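PDB 5TIP: major capsid protein from Paramecium bursaria Chlorella virus 1, which self-assembles as trimers into the icosahedral, glycosylated outer shell of the virus, a capsid about 190 nm across with pseudo T=169 symmetry. Local coordinates for residues A[42-46]-A[56-60]; A[275-280]-A[304-310]; A[383-389]-A[401-407]. One frame throughout, in Å; residues are numbered along the deposited sequence.

Contact 1: residues A[42-46]-A[56-60]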
loop_
_atom_site.group_PDB
_atom_site.type_symbol
_atom_site.label_atom_id
_atom_site.label_comp_id
_atom_site.label_asym_id
_atom_site.label_seq_id
_atom_site.Cartn_x
_atom_site.Cartn_y
_atom_site.Cartn_z
ATOM N N GLN A 42 25.373 16.577 9.008
ATOM C CA GLN A 42 25.772 17.045 7.690
ATOM C C GLN A 42 27.243 16.748 7.429
ATOM O O GLN A 42 28.078 16.777 8.338
ATOM C CB GLN A 42 25.511 18.547 7.560
ATOM C CG GLN A 42 25.713 19.098 6.160
ATOM C CD GLN A 42 25.432 20.583 6.075
ATOM O OE1 GLN A 42 25.187 21.240 7.087
ATOM N NE2 GLN A 42 25.467 21.121 4.863
ATOM N N GLN A 43 27.556 16.468 6.167
ATOM C CA GLN A 43 28.901 16.121 5.739
ATOM C C GLN A 43 29.536 17.280 4.982
ATOM O O GLN A 43 28.858 18.199 4.514
ATOM C CB GLN A 43 28.894 14.873 4.851
ATOM C CG GLN A 43 28.267 13.650 5.492
ATOM C CD GLN A 43 29.029 13.172 6.710
ATOM O OE1 GLN A 43 30.228 12.902 6.640
ATOM N NE2 GLN A 43 28.337 13.064 7.836
ATOM N N THR A 44 30.859 17.217 4.863
ATOM C CA THR A 44 31.617 18.188 4.086
ATOM C C THR A 44 31.770 17.678 2.659
ATOM O O THR A 44 32.207 16.543 2.444
ATOM C CB THR A 44 32.991 18.431 4.715
ATOM O OG1 THR A 44 32.829 18.912 6.056
ATOM C CG2 THR A 44 33.773 19.457 3.907
ATOM N N ILE A 45 31.403 18.512 1.692
ATOM C CA ILE A 45 31.486 18.164 0.279
ATOM C C ILE A 45 32.780 18.736 -0.281
ATOM O O ILE A 45 33.037 19.941 -0.170
ATOM C CB ILE A 45 30.265 18.687 -0.496
ATOM C CG1 ILE A 45 28.981 18.053 0.042
ATOM C CG2 ILE A 45 30.416 18.403 -1.983
ATOM C CD1 ILE A 45 27.732 18.481 -0.696
ATOM N N ASN A 46 33.595 17.873 -0.884
ATOM C CA ASN A 46 34.863 18.267 -1.481
ATOM C C ASN A 46 34.682 18.471 -2.979
ATOM O O ASN A 46 34.163 17.590 -3.672
ATOM C CB ASN A 46 35.942 17.216 -1.217
ATOM C CG ASN A 46 36.265 17.066 0.260
ATOM O OD1 ASN A 46 36.160 15.976 0.823
ATOM N ND2 ASN A 46 36.659 18.165 0.894
ATOM N N SER A 56 32.948 14.786 -3.949
ATOM C CA SER A 56 33.084 13.609 -3.106
ATOM C C SER A 56 32.871 13.995 -1.651
ATOM O O SER A 56 32.924 15.170 -1.281
ATOM C CB SER A 56 34.454 12.942 -3.276
ATOM O OG SER A 56 35.495 13.801 -2.847
ATOM N N THR A 57 32.631 12.978 -0.826
ATOM C CA THR A 57 32.413 13.157 0.602
ATOM C C THR A 57 33.056 12.004 1.353
ATOM O O THR A 57 32.840 10.840 1.006
ATOM C CB THR A 57 30.914 13.229 0.928
ATOM O OG1 THR A 57 30.420 14.544 0.647
ATOM C CG2 THR A 57 30.658 12.892 2.389
ATOM N N GLN A 58 33.830 12.328 2.384
ATOM C CA GLN A 58 34.365 11.335 3.306
ATOM C C GLN A 58 33.500 11.343 4.558
ATOM O O GLN A 58 33.391 12.373 5.233
ATOM C CB GLN A 58 35.822 11.632 3.661
ATOM C CG GLN A 58 36.469 10.562 4.530
ATOM C CD GLN A 58 37.869 10.936 4.980
ATOM O OE1 GLN A 58 38.854 10.613 4.317
ATOM N NE2 GLN A 58 37.962 11.616 6.118
ATOM N N ILE A 59 32.877 10.201 4.858
ATOM C CA ILE A 59 31.950 10.136 5.981
ATOM C C ILE A 59 32.715 10.406 7.266
ATOM O O ILE A 59 33.625 9.654 7.637
ATOM C CB ILE A 59 31.244 8.777 6.028
ATOM C CG1 ILE A 59 30.562 8.476 4.693
ATOM C CG2 ILE A 59 30.227 8.744 7.159
ATOM C CD1 ILE A 59 29.539 9.505 4.284
ATOM N N SER A 60 32.357 11.487 7.949
ATOM C CA SER A 60 33.004 11.806 9.209
ATOM C C SER A 60 32.598 10.794 10.270
ATOM O O SER A 60 31.506 10.220 10.229
ATOM C CB SER A 60 32.640 13.221 9.655
ATOM O OG SER A 60 31.238 13.361 9.807
HETATM O O HOH W 1 30.754 16.154 9.199
HETATM O O HOH W 2 32.133 14.831 6.252
HETATM O O HOH W 3 34.377 15.130 2.952
#

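Contact 2: residues A[275-280]-A[304-310]. With BGC (beta-D-glucopyranose), chain E.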
loop_
_atom_site.group_PDB
_atom_site.type_symbol
_atom_site.label_atom_id
_atom_site.label_comp_id
_atom_site.label_asym_id
_atom_site.label_seq_id
_atom_site.Cartn_x
_atom_site.Cartn_y
_atom_site.Cartn_z
ATOM N N THR A 275 9.265 4.746 -23.440
ATOM C CA THR A 275 8.247 4.398 -24.417
ATOM C C THR A 275 8.285 5.403 -25.558
ATOM O O THR A 275 8.960 6.434 -25.491
ATOM C CB THR A 275 6.851 4.359 -23.783
ATOM O OG1 THR A 275 6.618 5.580 -23.070
ATOM C CG2 THR A 275 6.736 3.184 -22.823
ATOM N N ALA A 276 7.544 5.092 -26.616
ATOM C CA ALA A 276 7.498 5.951 -27.788
ATOM C C ALA A 276 6.561 7.131 -27.565
ATOM O O ALA A 276 5.568 7.040 -26.838
ATOM C CB ALA A 276 7.052 5.156 -29.014
ATOM N N LEU A 277 6.894 8.253 -28.196
ATOM C CA LEU A 277 6.032 9.425 -28.150
ATOM C C LEU A 277 4.935 9.303 -29.198
ATOM O O LEU A 277 5.169 8.815 -30.308
ATOM C CB LEU A 277 6.844 10.700 -28.384
ATOM C CG LEU A 277 8.060 10.927 -27.482
ATOM C CD1 LEU A 277 8.760 12.231 -27.834
ATOM C CD2 LEU A 277 7.654 10.914 -26.017
ATOM N N ALA A 278 3.733 9.750 -28.841
ATOM C CA ALA A 278 2.585 9.643 -29.729
ATOM C C ALA A 278 1.623 10.786 -29.446
ATOM O O ALA A 278 1.680 11.427 -28.396
ATOM C CB ALA A 278 1.872 8.293 -29.576
ATOM N N ASN A 279 0.729 11.025 -30.401
ATOM C CA ASN A 279 -0.250 12.110 -30.316
ATOM C C ASN A 279 -1.498 11.674 -29.551
ATOM O O ASN A 279 -2.627 11.786 -30.027
ATOM C CB ASN A 279 -0.591 12.594 -31.722
ATOM C CG ASN A 279 -1.345 13.916 -31.740
ATOM O OD1 ASN A 279 -1.649 14.504 -30.700
ATOM N ND2 ASN A 279 -1.609 14.409 -32.949
ATOM N N ILE A 280 -1.286 11.148 -28.350
ATOM C CA ILE A 280 -2.366 10.845 -27.414
ATOM C C ILE A 280 -2.040 11.570 -26.113
ATOM O O ILE A 280 -0.857 11.790 -25.817
ATOM C CB ILE A 280 -2.534 9.331 -27.205
ATOM C CG1 ILE A 280 -1.219 8.700 -26.745
ATOM C CG2 ILE A 280 -3.042 8.669 -28.478
ATOM C CD1 ILE A 280 -1.309 7.207 -26.512
ATOM N N THR A 304 4.366 6.215 -18.828
ATOM C CA THR A 304 3.055 5.772 -19.283
ATOM C C THR A 304 2.863 4.317 -18.883
ATOM O O THR A 304 3.825 3.594 -18.615
ATOM C CB THR A 304 2.892 5.927 -20.800
ATOM O OG1 THR A 304 1.535 5.657 -21.166
ATOM C CG2 THR A 304 3.799 4.954 -21.534
ATOM N N TYR A 305 1.600 3.902 -18.848
ATOM C CA TYR A 305 1.240 2.508 -18.636
ATOM C C TYR A 305 0.761 1.837 -19.912
ATOM O O TYR A 305 0.390 0.659 -19.881
ATOM C CB TYR A 305 0.166 2.392 -17.548
ATOM C CG TYR A 305 0.648 2.811 -16.178
ATOM C CD1 TYR A 305 1.560 2.035 -15.477
ATOM C CD2 TYR A 305 0.192 3.979 -15.585
ATOM C CE1 TYR A 305 2.009 2.411 -14.227
ATOM C CE2 TYR A 305 0.633 4.362 -14.332
ATOM C CZ TYR A 305 1.543 3.573 -13.657
ATOM O OH TYR A 305 1.990 3.943 -12.409
ATOM N N ASN A 306 0.767 2.554 -21.032
ATOM C CA ASN A 306 0.248 2.036 -22.291
ATOM C C ASN A 306 1.274 1.086 -22.896
ATOM O O ASN A 306 2.346 1.516 -23.332
ATOM C CB ASN A 306 -0.066 3.184 -23.244
ATOM C CG ASN A 306 -0.978 2.766 -24.372
ATOM O OD1 ASN A 306 -1.062 1.587 -24.711
ATOM N ND2 ASN A 306 -1.672 3.733 -24.962
ATOM N N GLU A 307 0.947 -0.209 -22.911
ATOM C CA GLU A 307 1.844 -1.195 -23.504
ATOM C C GLU A 307 2.005 -0.976 -25.004
ATOM O O GLU A 307 3.041 -1.335 -25.576
ATOM C CB GLU A 307 1.326 -2.605 -23.210
ATOM C CG GLU A 307 2.035 -3.720 -23.964
ATOM C CD GLU A 307 3.517 -3.803 -23.645
ATOM O OE1 GLU A 307 3.921 -3.388 -22.535
ATOM O OE2 GLU A 307 4.282 -4.279 -24.512
ATOM N N GLN A 308 1.005 -0.372 -25.653
ATOM C CA GLN A 308 1.079 -0.133 -27.088
ATOM C C GLN A 308 2.271 0.737 -27.466
ATOM O O GLN A 308 2.742 0.666 -28.606
ATOM C CB GLN A 308 -0.220 0.515 -27.576
ATOM C CG GLN A 308 -0.371 0.556 -29.086
ATOM C CD GLN A 308 -0.721 -0.801 -29.661
ATOM O OE1 GLN A 308 -1.835 -1.294 -29.482
ATOM N NE2 GLN A 308 0.236 -1.423 -30.341
ATOM N N LEU A 309 2.769 1.553 -26.539
ATOM C CA LEU A 309 3.905 2.427 -26.793
ATOM C C LEU A 309 5.243 1.811 -26.393
ATOM O O LEU A 309 6.282 2.449 -26.589
ATOM C CB LEU A 309 3.715 3.766 -26.071
ATOM C CG LEU A 309 2.453 4.553 -26.430
ATOM C CD1 LEU A 309 2.383 5.848 -25.637
ATOM C CD2 LEU A 309 2.408 4.839 -27.922
ATOM N N ALA A 310 5.245 0.603 -25.834
ATOM C CA ALA A 310 6.490 -0.100 -25.558
ATOM C C ALA A 310 6.995 -0.789 -26.823
ATOM O O ALA A 310 6.239 -1.041 -27.766
ATOM C CB ALA A 310 6.296 -1.115 -24.432
HETATM C C2 BGC E . -2.510 15.944 -34.461
HETATM C C3 BGC E . -3.602 16.952 -34.781
HETATM C C4 BGC E . -4.942 16.386 -34.337
HETATM C C5 BGC E . -4.898 15.935 -32.881
HETATM C C6 BGC E . -6.220 15.282 -32.494
HETATM C C1 BGC E . -2.546 15.521 -32.997
HETATM O O2 BGC E . -1.237 16.515 -34.765
HETATM O O3 BGC E . -3.656 17.146 -36.195
HETATM O O4 BGC E . -5.969 17.371 -34.508
HETATM O O5 BGC E . -3.835 15.005 -32.666
HETATM O O6 BGC E . -6.154 14.822 -31.141
#

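Contact 3: residues A[383-389]-A[401-407]. With BGC (beta-D-glucopyranose), chain H; BGC (beta-D-glucopyranose), chain G.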
loop_
_atom_site.group_PDB
_atom_site.type_symbol
_atom_site.label_atom_id
_atom_site.label_comp_id
_atom_site.label_asym_id
_atom_site.label_seq_id
_atom_site.Cartn_x
_atom_site.Cartn_y
_atom_site.Cartn_z
ATOM N N LYS A 383 8.793 -5.084 -31.699
ATOM C CA LYS A 383 7.594 -4.880 -32.490
ATOM C C LYS A 383 7.932 -4.150 -33.784
ATOM O O LYS A 383 9.003 -3.554 -33.934
ATOM C CB LYS A 383 6.556 -4.085 -31.698
ATOM C CG LYS A 383 6.158 -4.716 -30.376
ATOM C CD LYS A 383 5.183 -3.824 -29.629
ATOM C CE LYS A 383 4.835 -4.396 -28.267
ATOM N NZ LYS A 383 3.943 -3.478 -27.506
ATOM N N THR A 384 7.001 -4.201 -34.730
ATOM C CA THR A 384 7.137 -3.441 -35.967
ATOM C C THR A 384 6.663 -2.018 -35.704
ATOM O O THR A 384 5.466 -1.781 -35.506
ATOM C CB THR A 384 6.335 -4.090 -37.091
ATOM O OG1 THR A 384 6.794 -5.431 -37.297
ATOM C CG2 THR A 384 6.502 -3.305 -38.380
ATOM N N CYS A 385 7.600 -1.070 -35.696
ATOM C CA CYS A 385 7.291 0.328 -35.401
ATOM C C CYS A 385 6.675 0.980 -36.641
ATOM O O CYS A 385 7.244 1.872 -37.274
ATOM C CB CYS A 385 8.544 1.059 -34.944
ATOM S SG CYS A 385 9.489 0.163 -33.695
ATOM N N SER A 386 5.473 0.516 -36.981
ATOM C CA SER A 386 4.810 0.917 -38.212
ATOM C C SER A 386 3.598 1.810 -37.998
ATOM O O SER A 386 3.034 2.300 -38.982
ATOM C CB SER A 386 4.380 -0.326 -39.006
ATOM O OG SER A 386 3.509 -1.139 -38.238
ATOM N N ILE A 387 3.184 2.043 -36.755
ATOM C CA ILE A 387 2.001 2.853 -36.485
ATOM C C ILE A 387 2.350 4.328 -36.611
ATOM O O ILE A 387 3.422 4.768 -36.178
ATOM C CB ILE A 387 1.435 2.547 -35.089
ATOM C CG1 ILE A 387 1.171 1.052 -34.923
ATOM C CG2 ILE A 387 0.159 3.341 -34.855
ATOM C CD1 ILE A 387 0.674 0.706 -33.541
ATOM N N ASP A 388 1.448 5.097 -37.217
ATOM C CA ASP A 388 1.626 6.540 -37.290
ATOM C C ASP A 388 1.439 7.114 -35.897
ATOM O O ASP A 388 0.342 7.053 -35.340
ATOM C CB ASP A 388 0.625 7.145 -38.276
ATOM C CG ASP A 388 0.746 8.660 -38.403
ATOM O OD1 ASP A 388 1.602 9.276 -37.728
ATOM O OD2 ASP A 388 -0.028 9.243 -39.189
ATOM N N ALA A 389 2.509 7.677 -35.337
ATOM C CA ALA A 389 2.457 8.176 -33.970
ATOM C C ALA A 389 1.644 9.455 -33.840
ATOM O O ALA A 389 1.229 9.802 -32.728
ATOM C CB ALA A 389 3.875 8.401 -33.445
ATOM N N THR A 401 1.625 -6.688 -31.900
ATOM C CA THR A 401 3.028 -6.789 -32.277
ATOM C C THR A 401 3.544 -5.542 -32.986
ATOM O O THR A 401 4.593 -5.601 -33.638
ATOM C CB THR A 401 3.250 -8.021 -33.154
ATOM O OG1 THR A 401 2.454 -7.916 -34.341
ATOM C CG2 THR A 401 2.860 -9.282 -32.399
ATOM N N VAL A 402 2.831 -4.419 -32.885
ATOM C CA VAL A 402 3.252 -3.176 -33.516
ATOM C C VAL A 402 3.238 -2.050 -32.490
ATOM O O VAL A 402 2.563 -2.119 -31.462
ATOM C CB VAL A 402 2.364 -2.810 -34.726
ATOM C CG1 VAL A 402 2.584 -3.797 -35.862
ATOM C CG2 VAL A 402 0.903 -2.784 -34.320
ATOM N N THR A 403 4.008 -1.005 -32.788
ATOM C CA THR A 403 4.068 0.185 -31.952
ATOM C C THR A 403 4.283 1.396 -32.852
ATOM O O THR A 403 4.395 1.275 -34.075
ATOM C CB THR A 403 5.169 0.073 -30.892
ATOM O OG1 THR A 403 5.147 1.234 -30.053
ATOM C CG2 THR A 403 6.531 -0.044 -31.550
ATOM N N ALA A 404 4.326 2.573 -32.234
ATOM C CA ALA A 404 4.480 3.814 -32.983
ATOM C C ALA A 404 5.843 3.877 -33.660
ATOM O O ALA A 404 6.834 3.330 -33.168
ATOM C CB ALA A 404 4.299 5.018 -32.062
ATOM N N ASN A 405 5.886 4.562 -34.806
ATOM C CA ASN A 405 7.131 4.677 -35.556
ATOM C C ASN A 405 8.190 5.467 -34.802
ATOM O O ASN A 405 9.374 5.385 -35.146
ATOM C CB ASN A 405 6.881 5.330 -36.914
ATOM C CG ASN A 405 6.588 6.811 -36.804
ATOM O OD1 ASN A 405 5.952 7.271 -35.859
ATOM N ND2 ASN A 405 7.100 7.574 -37.763
ATOM N N THR A 406 7.797 6.230 -33.783
ATOM C CA THR A 406 8.761 6.976 -32.988
ATOM C C THR A 406 9.531 6.092 -32.021
ATOM O O THR A 406 10.437 6.587 -31.345
ATOM C CB THR A 406 8.056 8.085 -32.202
ATOM O OG1 THR A 406 7.046 7.505 -31.365
ATOM C CG2 THR A 406 7.412 9.087 -33.145
ATOM N N ALA A 407 9.197 4.803 -31.944
ATOM C CA ALA A 407 9.888 3.882 -31.053
ATOM C C ALA A 407 11.309 3.582 -31.504
ATOM O O ALA A 407 12.080 3.016 -30.720
ATOM C CB ALA A 407 9.102 2.577 -30.938
HETATM C C2 BGC H . 8.172 9.610 -38.181
HETATM C C3 BGC H . 8.022 11.120 -38.348
HETATM C C4 BGC H . 6.688 11.449 -38.992
HETATM C C5 BGC H . 5.542 10.708 -38.324
HETATM C C6 BGC H . 4.234 10.974 -39.062
HETATM C C1 BGC H . 6.928 8.996 -37.532
HETATM O O2 BGC H . 9.316 9.335 -37.364
HETATM O O3 BGC H . 9.045 11.645 -39.207
HETATM O O4 BGC H . 6.455 12.859 -38.901
HETATM O O5 BGC H . 5.774 9.310 -38.286
HETATM O O6 BGC H . 4.333 10.479 -40.403
HETATM C C2 BGC G . -4.062 1.017 -37.380
HETATM C C3 BGC G . -4.194 1.176 -38.887
HETATM C C4 BGC G . -3.084 2.081 -39.398
HETATM C C5 BGC G . -1.725 1.556 -38.958
HETATM C C6 BGC G . -0.605 2.465 -39.450
HETATM C C1 BGC G . -2.651 0.602 -36.978
HETATM O O2 BGC G . -4.998 0.036 -36.921
HETATM O O3 BGC G . -5.449 1.790 -39.181
HETATM O O4 BGC G . -3.136 2.157 -40.827
HETATM O O5 BGC G . -1.671 1.478 -37.535
HETATM O O6 BGC G . -0.704 3.737 -38.801
HETATM O O HOH W 4 4.886 -7.201 -36.003
#

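Contact 1: residues A[42-46]-A[56-60]
N46 and S56 form a single antiparallel hydrogen-bonded pair, closed by S56 N to N46 O and by N46 N to S56 O at 2.8 Å. The backbones stay as close at I45 and T57, with CA atoms 5.1 Å apart, then widen to 6.7 Å between the CA atoms of Q43 and I59. The Q43 side chain bridges this wider end. Bent at chi2 (-64°), it passes its CB over T57 CG2 at 3.6 Å, the two side chains crossing at about a right angle, and turns its amide toward S60. There OE1 receives the S60 backbone N-H at 2.9 Å, in the carbonyl plane on a lone pair and nearly straight (167°). A water also donates to OE1, accepts from T44 N and donates to Q58 O, while Y207 of strand 200-210 bonds the NE2 end, so both ends of the amide are held. A second water, 2.6 Å from T44 O, joins that carbonyl to N46 OD1 and Q58 N. Through this water-bridged seam the chain leaving strand 36-42 meets strand 54-58, which lies in the other sheet of the N-terminal jelly roll of the double-jelly-roll capsid fold.

Contact 2: residues A[275-280]-A[304-310]
Backbone bonding across the contact rests on A276 N, which donates to L309 O at 2.9 Å and 169°. Apolar contacts follow from L309. Its CG stands anti to its own carbonyl carbon (chi1 -58°), and the fork faces 275-280: CD2 meets A278 CB at 3.9 Å, and CD1 meets I280 CD1 tip to tip at 4.0 Å. I280 CD1 also lies 3.8 Å from N306 ND2, and V395 of helix 392-395 packs on A278, I280 and L309 alike. At the other end T275 CB lies 3.4 Å from L309 O. The T275 hydroxyl OG1 comes within 3.3 Å of the T304 methyl CG2. Two polar side chains of 304-310 serve their own backbone: T304 OG1 accepts from N306 N in an ST turn, and N306 OD1 accepts from Q308 N in an Asx turn, the donor 39° above the amide plane, leading into the 3-10 turn 307-309. Q308 NE2 instead bonds T399 O, beyond the contact. N279 is glycosylated: at the centre of an inverse gamma turn, it carries glucose through ND2 to C1, while its OD1 accepts from G288 N. With a single backbone bond, apolar side chains in the middle, and T304 OG1 and N306 OD1 engaged in local turns, the two loop pieces probably cohere largely through apolar burial, and the N279 glucose takes no part in the contact with 304-310.

Contact 3: residues A[383-389]-A[401-407]
Strands 376-387 and 402-404, which pair in parallel within a beta-alpha-beta unit with helix 392-395 in the crossover, meet where I387 N donates to T403 O at 3.0 Å and N405 N to I387 O at 2.8 Å. The pairing is strongly twisted, the short axes of 384-387 and 402-404 diverging by 61°. Upstream, T384 N donates to T401 O, and T403 N reaches T384 O from 48° above the carbonyl plane. T384 pairs with V402 but I387 with A404, a register shift of one residue that marks a beta bulge; C385, the centre of an inverse gamma turn, lies within it. The carbonyl O of C385 is buried without a hydrogen-bond partner and meets N405 CA in a CA-H...O contact. I387 lays CD1 against V402 CG2 at 3.6 Å, its side chain nearly perpendicular to that of V402. C385 SG touches both T403 CG2 and A407 CB at 3.7 Å, while A389 CB fits among A404 CB, N405 OD1 and T406 CG2. K383 runs its extended chain past T401 O and V402 O to a salt bridge with E307. Two glucoses lie at the C-terminal ends of the paired strands: N405 ND2 is covalently bonded to C1 of one, and the D388 backbone N donates to O6 of the other at 3.0 Å and 167°. D388 OD1, hydrogen-bonded to T390 OG1, lies 3.4 Å from C6 of the N405-linked glucose.

Along the chain the three contacts come in series. Contact 1 belongs to the N-terminal jelly roll; contacts 2 and 3 lie in the C-terminal one, on the opposite side of the chain's centre. The centre of contact 1 lies about 42 Å from that of contact 2 and about 48 Å from that of contact 3, whereas the centres of contacts 2 and 3 are only about 10 Å apart and the two touch. L277 O and T406 OG1, 2.5 Å apart, probably share a hydrogen bond, as do N279 N and A389 O at 2.7 Å. The loop between strands 257-266 and 312-319 is thereby joined to the crossover unit of strands 376-387 and 402-404, bringing the glycosylated N279 and N405 into what is probably one glycan-bearing region on the same side of the subunit.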